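Local coordinates for Lys-gingipain W83 (Porphyromonas gingivalis, PDB 3KM5), which cleaves proteins after lysine as a secreted cysteine protease, and is represented here by its K2 cleaved adhesin domain, a calcium-binding jelly roll of a type haemolytic in vitro, at residues A[3-8]-A[70-75]; A[34-37]-A[43-46]; A[80-85]-A[156-161]. All coordinates share one frame; numbering follows the deposited sequence.

Contact 1 (A[3-8]-A[70-75]); sequences ADFTET and ISKDVT. With CA (calcium ion), chain D; SO4 (sulfate ion), chain E.
Lys72 lays the end of its side chain over one face of the Phe5 ring. CG lies between the backbone N and the carbonyl carbon (chi1 70°) and the rest of the chain is extended, which carries CE to 3.4 Å from Phe5 CZ. NZ sits 4.3 Å from the ring centroid, 22° off the normal, a cation-pi contact displaced toward the rim. Val74 comes at the same ring from its edge, with CG1 near the ring plane and 3.7 Å from Phe5 CZ. Phe5 also stacks on Phe176 of strand 168-177. The contact lies at one end of the jelly roll: strand 5-7 pairs with strand 168-177 in one sheet, while 70-75 runs off the end of strand 66-70 in the other. Outward from Val74 the loop becomes exposed, and Asp73 and Thr75 organise it themselves. Asp73 OD1 accepts from Thr75 N at 2.8 Å, making an Asx turn, and from Thr75 OG1. At the far end of 3-8, Thr8 holds a sulfate, probably from the crystallisation liquor, through Thr8 N to SO4 O4 at 2.8 Å and through OG1. Thr8 O, 2.4 Å from a calcium ion, joins Glu10, Gly48, Asn51, Asp172 and a water there.

Contact 2 (A[34-37]-A[43-46]); sequences LCLS and WLTA
Leu44 drives one methyl into the angle between the side chain of Leu36 and the backbone that follows it. Its CD2 lies 3.5 Å from Leu36 CB and 3.6 Å from Ser37 C. Two torsions put it there: CG stands opposite the backbone N (chi1 178°), and a chi2 of 67° makes CD2, not CD1, the branch that continues the chain away from CA. Leu36 answers with its CG beside its own backbone N (chi1 -55°) and its CD1 stretched out opposite CA, which takes that methyl to 4.3 Å from Trp43 CH2, a looser touch at a slant to the indole. The indole lies back under its own neighbour: Leu44 CB sits 4.1 Å above the Trp43 ring plane, toward the rim. Trp43 has further partners: NE1 bonds to Gly128 O, and the rings of Phe127 and Tyr168 meet it obliquely. Ser37 offers backbone here, since its CB points away and OG bonds to Gly39 N. The connection between strands 34-37 and 51-56 thus packs back on strand 34-37 of the jelly roll, next to a cleavage site of the gingipain precursor: Lys137 NZ bonds to Trp43 O and Thr45 OG1, and the side chain of Pro138 lies close to that of Trp43.

Contact 3 (A[80-85]-A[156-161]); sequences VKYYYA and VAFRHY
Lys81 NZ donates to Tyr83 OH at 3.0 Å on the outer side of strand 80-85, while between them Tyr82 turns inward to meet Phe158. That meeting is a T-shaped stack. Phe158 presents its edge, and its CE1 stands over the centre of the Tyr82 ring, 3.9 Å from Tyr82 CD2 and at nearly the same range from the other ring carbons. The planes are turned 80° to each other and the centroids lie 5.1 Å apart. A chi1 of 58° swings the Tyr82 ring toward 156-161, and chi2, close to a right angle, turns its face to Phe158; its hydroxyl is bonded to that of Tyr95. Val80 continues the packing along the strand more loosely, with CG2 4.4 Å from Phe158 CZ near the plane of that ring and CG1 4.5 Å from Val156 CG1. The two strand axes pass 10.6 Å apart at 33°, the face-to-face packing of two sheets in a jelly-roll sandwich. Strand 79-86 runs between 143-148 and 168-177 in one sheet, strand 155-161 between 66-70 and 95-100 in the other, and Leu171 and Val97 from these neighbours close in on Phe158.

How the contacts relate
Starting from the N terminus, strand 5-7 waits until residues 70-75 return to it, and contact 1 closes that long loop. Contact 2 falls wholly within it, closing a short loop of five residues just after strand 34-37. Contact 3 comes later in series: the chain leaves 80-85 and comes back at 156-161, so no loops cross. Contacts 1 and 3 are neighbours, with Ser71 N 2.9 Å from Val156 O, a probable hydrogen bond. Contact 2 touches neither. Contact 3 joins the two sheets through the interior; contact 1 brings strand 5-7 of one sheet against the loop leaving strand 66-70 of the other, and contact 2 sets a loop against strand 34-37 of the six-stranded sheet.

Contact 1 (A[3-8]-A[70-75])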
ATOM      1  N   ALA A   3      22.148   8.139   3.100  1.00 14.98           N
ATOM      2  CA  ALA A   3      20.930   8.005   3.935  1.00 11.60           C
ATOM      3  C   ALA A   3      19.844   7.121   3.297  1.00 11.99           C
ATOM      4  O   ALA A   3      18.756   6.979   3.865  1.00 11.74           O
ATOM      5  CB  ALA A   3      20.370   9.343   4.282  1.00 16.73           C
ATOM      6  N   ASP A   4      20.145   6.470   2.178  1.00 10.30           N
ATOM      7  CA  ASP A   4      19.230   5.497   1.581  1.00 11.44           C
ATOM      8  C   ASP A   4      18.711   4.525   2.649  1.00 11.23           C
ATOM      9  O   ASP A   4      19.473   4.021   3.479  1.00 11.47           O
ATOM     10  CB  ASP A   4      19.929   4.642   0.519  1.00 14.35           C
ATOM     11  CG  ASP A   4      20.311   5.399  -0.738  1.00 14.03           C
ATOM     12  OD1 ASP A   4      20.130   6.622  -0.824  1.00 14.13           O
ATOM     13  OD2 ASP A   4      20.831   4.734  -1.662  1.00 18.21           O
ATOM     14  N   PHE A   5      17.436   4.214   2.593  1.00 11.17           N
ATOM     15  CA  PHE A   5      16.840   3.281   3.539  1.00 10.66           C
ATOM     16  C   PHE A   5      15.595   2.657   2.947  1.00 11.53           C
ATOM     17  O   PHE A   5      15.056   3.151   1.963  1.00 11.41           O
ATOM     18  CB  PHE A   5      16.519   3.975   4.860  1.00 12.14           C
ATOM     19  CG  PHE A   5      15.318   4.877   4.792  1.00 11.69           C
ATOM     20  CD1 PHE A   5      14.078   4.442   5.241  1.00 13.86           C
ATOM     21  CD2 PHE A   5      15.421   6.166   4.297  1.00 11.99           C
ATOM     22  CE1 PHE A   5      12.963   5.272   5.157  1.00 13.93           C
ATOM     23  CE2 PHE A   5      14.315   7.002   4.200  1.00 14.27           C
ATOM     24  CZ  PHE A   5      13.093   6.556   4.662  1.00 13.77           C
ATOM     25  N   THR A   6      15.158   1.548   3.521  1.00 11.25           N
ATOM     26  CA  THR A   6      13.977   0.849   3.049  1.00 11.29           C
ATOM     27  C   THR A   6      13.006   0.632   4.198  1.00 14.06           C
ATOM     28  O   THR A   6      13.437   0.377   5.342  1.00 16.62           O
ATOM     29  CB  THR A   6      14.392  -0.484   2.446  1.00 11.14           C
ATOM     30  OG1 THR A   6      15.313  -0.243   1.376  1.00 12.61           O
ATOM     31  CG2 THR A   6      13.172  -1.298   1.896  1.00 12.30           C
ATOM     32  N   GLU A   7      11.713   0.769   3.889  1.00 11.94           N
ATOM     33  CA  GLU A   7      10.648   0.358   4.788  1.00  9.82           C
ATOM     34  C   GLU A   7      10.219  -1.059   4.484  1.00 10.27           C
ATOM     35  O   GLU A   7       9.769  -1.347   3.375  1.00 10.93           O
ATOM     36  CB  GLU A   7       9.442   1.302   4.699  1.00  9.07           C
ATOM     37  CG  GLU A   7       8.254   0.863   5.534  1.00 13.37           C
ATOM     38  CD  GLU A   7       8.592   0.781   7.005  1.00 12.57           C
ATOM     39  OE1 GLU A   7       8.764   1.859   7.617  1.00 13.47           O
ATOM     40  OE2 GLU A   7       8.698  -0.342   7.542  1.00 14.20           O
ATOM     41  N   THR A   8      10.433  -1.967   5.438  1.00  9.37           N
ATOM     42  CA  THR A   8      10.120  -3.380   5.252  1.00  9.39           C
ATOM     43  C   THR A   8       8.848  -3.778   5.950  1.00  8.26           C
ATOM     44  O   THR A   8       8.387  -4.892   5.748  1.00  8.49           O
ATOM     45  CB  THR A   8      11.235  -4.279   5.796  1.00 12.00           C
ATOM     46  OG1 THR A   8      11.304  -4.129   7.223  1.00 11.08           O
ATOM     47  CG2 THR A   8      12.558  -3.948   5.110  1.00 11.47           C
ATOM     48  N   ILE A  70       1.325   7.848   4.581  1.00  7.10           N
ATOM     49  CA  ILE A  70       2.248   8.980   4.501  1.00  8.76           C
ATOM     50  C   ILE A  70       3.554   8.733   5.257  1.00  9.20           C
ATOM     51  O   ILE A  70       3.565   8.370   6.440  1.00  9.35           O
ATOM     52  CB  ILE A  70       1.565  10.269   5.049  1.00  8.77           C
ATOM     53  CG1 ILE A  70       0.268  10.527   4.289  1.00  8.39           C
ATOM     54  CG2 ILE A  70       2.467  11.504   4.948  1.00 10.22           C
ATOM     55  CD1 ILE A  70      -0.654  11.636   4.889  1.00 11.00           C
ATOM     56  N   SER A  71       4.660   8.905   4.545  1.00  8.17           N
ATOM     57  CA  SER A  71       5.987   8.659   5.114  1.00  7.94           C
ATOM     58  C   SER A  71       6.336   9.683   6.184  1.00  8.74           C
ATOM     59  O   SER A  71       5.709  10.708   6.350  1.00 10.97           O
ATOM     60  CB  SER A  71       7.060   8.723   4.034  1.00 10.16           C
ATOM     61  OG  SER A  71       7.241  10.054   3.543  1.00  8.87           O
ATOM     62  N   LYS A  72       7.414   9.381   6.896  1.00 10.38           N
ATOM     63  CA  LYS A  72       8.139  10.351   7.699  1.00 10.82           C
ATOM     64  C   LYS A  72       8.779  11.373   6.761  1.00 11.48           C
ATOM     65  O   LYS A  72       8.794  11.205   5.521  1.00  9.39           O
ATOM     66  CB  LYS A  72       9.212   9.616   8.537  1.00 11.36           C
ATOM     67  CG  LYS A  72      10.367   9.049   7.727  1.00 14.37           C
ATOM     68  CD  LYS A  72      11.316   8.229   8.635  1.00 18.02           C
ATOM     69  CE  LYS A  72      12.483   7.636   7.870  1.00 25.49           C
ATOM     70  NZ  LYS A  72      13.429   6.894   8.765  1.00 24.17           N
ATOM     71  N   ASP A  73       9.335  12.429   7.346  1.00 12.59           N
ATOM     72  CA  ASP A  73      10.110  13.413   6.593  1.00 11.72           C
ATOM     73  C   ASP A  73      11.299  12.726   5.912  1.00 12.43           C
ATOM     74  O   ASP A  73      12.153  12.121   6.582  1.00 14.32           O
ATOM     75  CB  ASP A  73      10.559  14.525   7.550  1.00 13.39           C
ATOM     76  CG  ASP A  73      11.292  15.641   6.865  1.00 15.15           C
ATOM     77  OD1 ASP A  73      11.923  15.433   5.809  1.00 16.77           O
ATOM     78  OD2 ASP A  73      11.241  16.774   7.398  1.00 19.71           O
ATOM     79  N   VAL A  74      11.263  12.726   4.584  1.00 11.15           N
ATOM     80  CA  VAL A  74      12.307  12.171   3.728  1.00 11.70           C
ATOM     81  C   VAL A  74      12.960  13.237   2.848  1.00 15.24           C
ATOM     82  O   VAL A  74      13.449  12.941   1.732  1.00 14.01           O
ATOM     83  CB  VAL A  74      11.808  10.936   2.889  1.00 12.38           C
ATOM     84  CG1 VAL A  74      11.454   9.765   3.797  1.00 10.87           C
ATOM     85  CG2 VAL A  74      10.623  11.290   1.970  1.00 10.58           C
ATOM     86  N   THR A  75      13.018  14.473   3.360  1.00 13.07           N
ATOM     87  CA  THR A  75      13.648  15.554   2.604  1.00 15.46           C
ATOM     88  C   THR A  75      15.004  15.091   2.096  1.00 14.55           C
ATOM     89  O   THR A  75      15.836  14.603   2.861  1.00 14.35           O
ATOM     90  CB  THR A  75      13.816  16.815   3.458  1.00 15.76           C
ATOM     91  OG1 THR A  75      12.520  17.323   3.816  1.00 15.85           O
ATOM     92  CG2 THR A  75      14.576  17.892   2.667  1.00 17.98           C
TER
HETATM   93 CA    CA D2012       8.186  -6.980   4.519  1.00  9.22          CA
HETATM   94  S   SO4 E2022      11.150  -1.432   9.450  0.80 21.74           S
HETATM   95  O1  SO4 E2022      12.172  -2.139  10.236  0.80 24.48           O
HETATM   96  O2  SO4 E2022      11.130   0.006   9.806  0.80 18.03           O
HETATM   97  O3  SO4 E2022       9.875  -2.044   9.734  0.80 19.15           O
HETATM   98  O4  SO4 E2022      11.468  -1.433   8.023  0.80 18.70           O
HETATM   99  O   HOH W   1      10.397  -6.721   3.732  1.00 11.33           O

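Contact 2 (A[34-37]-A[43-46])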
ATOM      1  N   LEU A  34      -3.192  -0.800   6.915  1.00  9.40           N
ATOM      2  CA  LEU A  34      -2.804  -1.585   8.085  1.00  9.93           C
ATOM      3  C   LEU A  34      -1.641  -2.495   7.727  1.00 10.00           C
ATOM      4  O   LEU A  34      -1.602  -3.061   6.631  1.00  9.30           O
ATOM      5  CB  LEU A  34      -3.942  -2.502   8.558  1.00 13.31           C
ATOM      6  CG  LEU A  34      -5.213  -1.886   9.155  1.00 13.45           C
ATOM      7  CD1 LEU A  34      -6.183  -3.023   9.429  1.00 19.01           C
ATOM      8  CD2 LEU A  34      -4.921  -1.137  10.432  1.00 19.09           C
ATOM      9  N   CYS A  35      -0.752  -2.719   8.683  1.00  9.53           N
ATOM     10  CA  CYS A  35       0.252  -3.753   8.565  1.00 10.76           C
ATOM     11  C   CYS A  35      -0.417  -5.111   8.705  1.00  8.31           C
ATOM     12  O   CYS A  35      -1.309  -5.274   9.526  1.00 10.88           O
ATOM     13  CB  CYS A  35       1.275  -3.581   9.675  1.00  9.34           C
ATOM     14  SG  CYS A  35       2.473  -4.947   9.880  1.00 14.02           S
ATOM     15  N   LEU A  36      -0.041  -6.043   7.833  1.00 10.07           N
ATOM     16  CA  LEU A  36      -0.460  -7.447   7.919  1.00 10.03           C
ATOM     17  C   LEU A  36       0.769  -8.337   8.018  1.00 12.04           C
ATOM     18  O   LEU A  36       1.790  -8.056   7.373  1.00 11.93           O
ATOM     19  CB  LEU A  36      -1.219  -7.884   6.684  1.00 12.55           C
ATOM     20  CG  LEU A  36      -2.439  -7.059   6.292  1.00 14.34           C
ATOM     21  CD1 LEU A  36      -3.040  -7.622   4.993  1.00 15.36           C
ATOM     22  CD2 LEU A  36      -3.478  -6.938   7.427  1.00 14.88           C
ATOM     23  N   SER A  37       0.667  -9.410   8.819  1.00 12.46           N
ATOM     24  CA  SER A  37       1.714 -10.423   8.907  1.00 14.06           C
ATOM     25  C   SER A  37       1.272 -11.775   8.358  1.00 15.15           C
ATOM     26  O   SER A  37       0.156 -12.234   8.642  1.00 15.50           O
ATOM     27  CB  SER A  37       2.123 -10.632  10.357  1.00 15.93           C
ATOM     28  OG  SER A  37       3.060 -11.698  10.422  1.00 21.44           O
ATOM     29  N   TRP A  43      -3.421 -16.724   4.030  1.00 19.02           N
ATOM     30  CA  TRP A  43      -3.436 -16.376   2.595  1.00 16.44           C
ATOM     31  C   TRP A  43      -2.285 -15.478   2.139  1.00 15.22           C
ATOM     32  O   TRP A  43      -1.955 -15.433   0.977  1.00 16.21           O
ATOM     33  CB  TRP A  43      -4.780 -15.756   2.159  1.00 14.80           C
ATOM     34  CG  TRP A  43      -5.207 -14.435   2.786  1.00 12.05           C
ATOM     35  CD1 TRP A  43      -6.050 -14.282   3.845  1.00 14.04           C
ATOM     36  CD2 TRP A  43      -4.849 -13.106   2.363  1.00 12.45           C
ATOM     37  NE1 TRP A  43      -6.235 -12.940   4.116  1.00 16.06           N
ATOM     38  CE2 TRP A  43      -5.509 -12.203   3.214  1.00 15.03           C
ATOM     39  CE3 TRP A  43      -4.032 -12.598   1.347  1.00 13.41           C
ATOM     40  CZ2 TRP A  43      -5.377 -10.812   3.073  1.00 15.97           C
ATOM     41  CZ3 TRP A  43      -3.917 -11.221   1.199  1.00 15.42           C
ATOM     42  CH2 TRP A  43      -4.578 -10.347   2.060  1.00 15.35           C
ATOM     43  N   LEU A  44      -1.670 -14.808   3.093  1.00 15.50           N
ATOM     44  CA  LEU A  44      -0.693 -13.773   2.793  1.00 17.58           C
ATOM     45  C   LEU A  44       0.752 -14.297   2.756  1.00 16.02           C
ATOM     46  O   LEU A  44       1.173 -15.016   3.672  1.00 18.69           O
ATOM     47  CB  LEU A  44      -0.816 -12.707   3.863  1.00 14.82           C
ATOM     48  CG  LEU A  44       0.166 -11.533   3.772  1.00 16.41           C
ATOM     49  CD1 LEU A  44      -0.116 -10.672   2.525  1.00 20.45           C
ATOM     50  CD2 LEU A  44       0.132 -10.723   5.057  1.00 15.78           C
ATOM     51  N   THR A  45       1.501 -13.875   1.734  1.00 13.72           N
ATOM     52  CA  THR A  45       2.951 -13.978   1.701  1.00 17.19           C
ATOM     53  C   THR A  45       3.523 -12.592   1.401  1.00 14.61           C
ATOM     54  O   THR A  45       3.136 -11.952   0.435  1.00 15.77           O
ATOM     55  CB  THR A  45       3.423 -14.976   0.626  1.00 18.18           C
ATOM     56  OG1 THR A  45       2.770 -16.231   0.857  1.00 24.26           O
ATOM     57  CG2 THR A  45       4.938 -15.207   0.699  1.00 19.72           C
ATOM     58  N   ALA A  46       4.448 -12.141   2.237  1.00 13.49           N
ATOM     59  CA  ALA A  46       5.110 -10.843   2.037  1.00 10.03           C
ATOM     60  C   ALA A  46       6.134 -10.915   0.938  1.00 11.52           C
ATOM     61  O   ALA A  46       6.627 -12.003   0.605  1.00 12.59           O
ATOM     62  CB  ALA A  46       5.784 -10.402   3.327  1.00 12.81           C
TER

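Contact 3 (A[80-85]-A[156-161])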
ATOM      1  N   VAL A  80      11.691   6.842  -5.153  1.00  9.69           N
ATOM      2  CA  VAL A  80      11.125   5.775  -4.322  1.00 10.01           C
ATOM      3  C   VAL A  80      10.910   4.529  -5.210  1.00  9.93           C
ATOM      4  O   VAL A  80      10.403   4.631  -6.326  1.00 11.62           O
ATOM      5  CB  VAL A  80       9.827   6.249  -3.577  1.00  8.73           C
ATOM      6  CG1 VAL A  80       8.670   6.661  -4.566  1.00 11.07           C
ATOM      7  CG2 VAL A  80       9.367   5.183  -2.574  1.00 11.86           C
ATOM      8  N   LYS A  81      11.399   3.387  -4.753  1.00  8.99           N
ATOM      9  CA  LYS A  81      11.216   2.132  -5.432  1.00  8.55           C
ATOM     10  C   LYS A  81      10.458   1.232  -4.458  1.00  9.68           C
ATOM     11  O   LYS A  81      10.763   1.210  -3.253  1.00 11.94           O
ATOM     12  CB  LYS A  81      12.574   1.539  -5.821  1.00  9.16           C
ATOM     13  CG  LYS A  81      12.449   0.203  -6.547  1.00 12.87           C
ATOM     14  CD  LYS A  81      12.710  -0.937  -5.668  1.00 17.57           C
ATOM     15  CE  LYS A  81      14.168  -1.110  -5.487  1.00 15.62           C
ATOM     16  NZ  LYS A  81      14.474  -2.421  -4.875  1.00 15.46           N
ATOM     17  N   TYR A  82       9.518   0.442  -4.934  1.00  7.88           N
ATOM     18  CA  TYR A  82       8.698  -0.360  -4.051  1.00  8.72           C
ATOM     19  C   TYR A  82       8.144  -1.535  -4.851  1.00  7.24           C
ATOM     20  O   TYR A  82       8.270  -1.586  -6.079  1.00  9.26           O
ATOM     21  CB  TYR A  82       7.542   0.454  -3.432  1.00  8.17           C
ATOM     22  CG  TYR A  82       6.642   1.078  -4.477  1.00  8.65           C
ATOM     23  CD1 TYR A  82       5.485   0.436  -4.898  1.00  8.14           C
ATOM     24  CD2 TYR A  82       6.985   2.269  -5.123  1.00  9.44           C
ATOM     25  CE1 TYR A  82       4.654   0.993  -5.884  1.00  8.73           C
ATOM     26  CE2 TYR A  82       6.173   2.822  -6.104  1.00  7.87           C
ATOM     27  CZ  TYR A  82       5.022   2.189  -6.480  1.00  8.90           C
ATOM     28  OH  TYR A  82       4.262   2.767  -7.477  1.00  9.07           O
ATOM     29  N   TYR A  83       7.529  -2.455  -4.130  1.00  7.46           N
ATOM     30  CA  TYR A  83       6.829  -3.593  -4.701  1.00  8.86           C
ATOM     31  C   TYR A  83       5.392  -3.594  -4.214  1.00  7.59           C
ATOM     32  O   TYR A  83       5.134  -3.342  -3.053  1.00  8.08           O
ATOM     33  CB  TYR A  83       7.525  -4.923  -4.329  1.00  9.15           C
ATOM     34  CG  TYR A  83       8.979  -4.962  -4.719  1.00  9.64           C
ATOM     35  CD1 TYR A  83       9.410  -5.549  -5.895  1.00 11.51           C
ATOM     36  CD2 TYR A  83       9.938  -4.391  -3.882  1.00 10.65           C
ATOM     37  CE1 TYR A  83      10.798  -5.549  -6.240  1.00  9.94           C
ATOM     38  CE2 TYR A  83      11.265  -4.376  -4.221  1.00 11.23           C
ATOM     39  CZ  TYR A  83      11.701  -4.964  -5.381  1.00 12.59           C
ATOM     40  OH  TYR A  83      13.060  -4.920  -5.713  1.00 16.85           O
ATOM     41  N   TYR A  84       4.459  -3.853  -5.135  1.00  9.05           N
ATOM     42  CA  TYR A  84       3.064  -4.012  -4.791  1.00  9.06           C
ATOM     43  C   TYR A  84       2.540  -5.346  -5.251  1.00  7.82           C
ATOM     44  O   TYR A  84       3.080  -5.991  -6.143  1.00  8.30           O
ATOM     45  CB  TYR A  84       2.231  -2.864  -5.362  1.00  9.76           C
ATOM     46  CG  TYR A  84       1.883  -2.925  -6.835  1.00 11.06           C
ATOM     47  CD1 TYR A  84       0.815  -3.680  -7.296  1.00 10.89           C
ATOM     48  CD2 TYR A  84       2.633  -2.231  -7.762  1.00 10.32           C
ATOM     49  CE1 TYR A  84       0.496  -3.728  -8.628  1.00 14.93           C
ATOM     50  CE2 TYR A  84       2.286  -2.240  -9.097  1.00 13.02           C
ATOM     51  CZ  TYR A  84       1.252  -3.004  -9.524  1.00 15.61           C
ATOM     52  OH  TYR A  84       0.934  -3.010 -10.870  1.00 21.39           O
ATOM     53  N   ALA A  85       1.438  -5.738  -4.636  1.00  7.87           N
ATOM     54  CA  ALA A  85       0.746  -6.958  -5.024  1.00  8.31           C
ATOM     55  C   ALA A  85      -0.764  -6.716  -4.930  1.00  6.93           C
ATOM     56  O   ALA A  85      -1.235  -6.004  -4.081  1.00  8.15           O
ATOM     57  CB  ALA A  85       1.181  -8.142  -4.125  1.00 10.58           C
ATOM     58  N   VAL A 156       6.197  11.445   1.156  1.00 10.15           N
ATOM     59  CA  VAL A 156       5.704  10.616   0.075  1.00  8.42           C
ATOM     60  C   VAL A 156       4.470   9.881   0.603  1.00 10.47           C
ATOM     61  O   VAL A 156       4.499   9.317   1.692  1.00 10.79           O
ATOM     62  CB  VAL A 156       6.783   9.634  -0.388  1.00  9.31           C
ATOM     63  CG1 VAL A 156       6.197   8.622  -1.416  1.00  9.65           C
ATOM     64  CG2 VAL A 156       7.988  10.374  -0.981  1.00 10.59           C
ATOM     65  N   ALA A 157       3.393   9.906  -0.163  1.00  9.40           N
ATOM     66  CA  ALA A 157       2.169   9.219   0.202  1.00  9.36           C
ATOM     67  C   ALA A 157       1.791   8.200  -0.853  1.00  8.18           C
ATOM     68  O   ALA A 157       2.009   8.422  -2.045  1.00  8.69           O
ATOM     69  CB  ALA A 157       1.011  10.235   0.336  1.00 11.60           C
ATOM     70  N   PHE A 158       1.213   7.090  -0.414  1.00  8.12           N
ATOM     71  CA  PHE A 158       0.550   6.124  -1.290  1.00  6.61           C
ATOM     72  C   PHE A 158      -0.936   6.242  -0.994  1.00  9.44           C
ATOM     73  O   PHE A 158      -1.381   6.183   0.172  1.00  9.56           O
ATOM     74  CB  PHE A 158       1.052   4.702  -0.999  1.00  9.08           C
ATOM     75  CG  PHE A 158       2.470   4.509  -1.317  1.00  7.84           C
ATOM     76  CD1 PHE A 158       2.845   3.949  -2.537  1.00  9.63           C
ATOM     77  CD2 PHE A 158       3.448   4.838  -0.408  1.00 10.06           C
ATOM     78  CE1 PHE A 158       4.181   3.771  -2.860  1.00 10.51           C
ATOM     79  CE2 PHE A 158       4.784   4.659  -0.716  1.00 11.05           C
ATOM     80  CZ  PHE A 158       5.158   4.105  -1.952  1.00 10.33           C
ATOM     81  N   ARG A 159      -1.720   6.416  -2.054  1.00  9.44           N
ATOM     82  CA  ARG A 159      -3.141   6.712  -1.936  1.00  8.72           C
ATOM     83  C   ARG A 159      -3.908   5.648  -2.687  1.00  7.95           C
ATOM     84  O   ARG A 159      -3.783   5.548  -3.901  1.00  7.71           O
ATOM     85  CB  ARG A 159      -3.447   8.101  -2.490  1.00  9.58           C
ATOM     86  CG  ARG A 159      -4.897   8.529  -2.288  1.00 10.71           C
ATOM     87  CD  ARG A 159      -5.119   9.821  -3.020  1.00  9.61           C
ATOM     88  NE  ARG A 159      -6.491  10.302  -2.962  1.00  9.77           N
ATOM     89  CZ  ARG A 159      -6.961  11.345  -3.640  1.00 11.69           C
ATOM     90  NH1 ARG A 159      -6.165  12.033  -4.467  1.00 13.50           N
ATOM     91  NH2 ARG A 159      -8.227  11.690  -3.494  1.00 13.11           N
ATOM     92  N   HIS A 160      -4.679   4.836  -1.975  1.00  7.82           N
ATOM     93  CA  HIS A 160      -5.545   3.832  -2.579  1.00  7.50           C
ATOM     94  C   HIS A 160      -6.902   4.498  -2.746  1.00  8.77           C
ATOM     95  O   HIS A 160      -7.565   4.858  -1.758  1.00  8.33           O
ATOM     96  CB  HIS A 160      -5.617   2.589  -1.654  1.00  8.78           C
ATOM     97  CG  HIS A 160      -6.471   1.457  -2.146  1.00  8.28           C
ATOM     98  ND1 HIS A 160      -7.046   0.561  -1.271  1.00  9.25           N
ATOM     99  CD2 HIS A 160      -6.796   1.030  -3.401  1.00  7.81           C
ATOM    100  CE1 HIS A 160      -7.638  -0.399  -1.957  1.00  8.83           C
ATOM    101  NE2 HIS A 160      -7.523  -0.126  -3.247  1.00  7.30           N
ATOM    102  N   TYR A 161      -7.324   4.686  -3.990  1.00  9.76           N
ATOM    103  CA  TYR A 161      -8.514   5.470  -4.250  1.00 11.61           C
ATOM    104  C   TYR A 161      -9.012   5.223  -5.642  1.00  8.03           C
ATOM    105  O   TYR A 161      -8.371   4.536  -6.415  1.00 10.50           O
ATOM    106  CB  TYR A 161      -8.232   6.962  -4.019  1.00  9.62           C
ATOM    107  CG  TYR A 161      -7.635   7.745  -5.167  1.00 10.62           C
ATOM    108  CD1 TYR A 161      -8.287   8.867  -5.649  1.00  9.69           C
ATOM    109  CD2 TYR A 161      -6.426   7.395  -5.751  1.00  8.33           C
ATOM    110  CE1 TYR A 161      -7.782   9.583  -6.689  1.00 13.51           C
ATOM    111  CE2 TYR A 161      -5.912   8.125  -6.767  1.00  9.06           C
ATOM    112  CZ  TYR A 161      -6.592   9.218  -7.248  1.00 13.15           C
ATOM    113  OH  TYR A 161      -6.089   9.991  -8.293  1.00 13.28           O
TER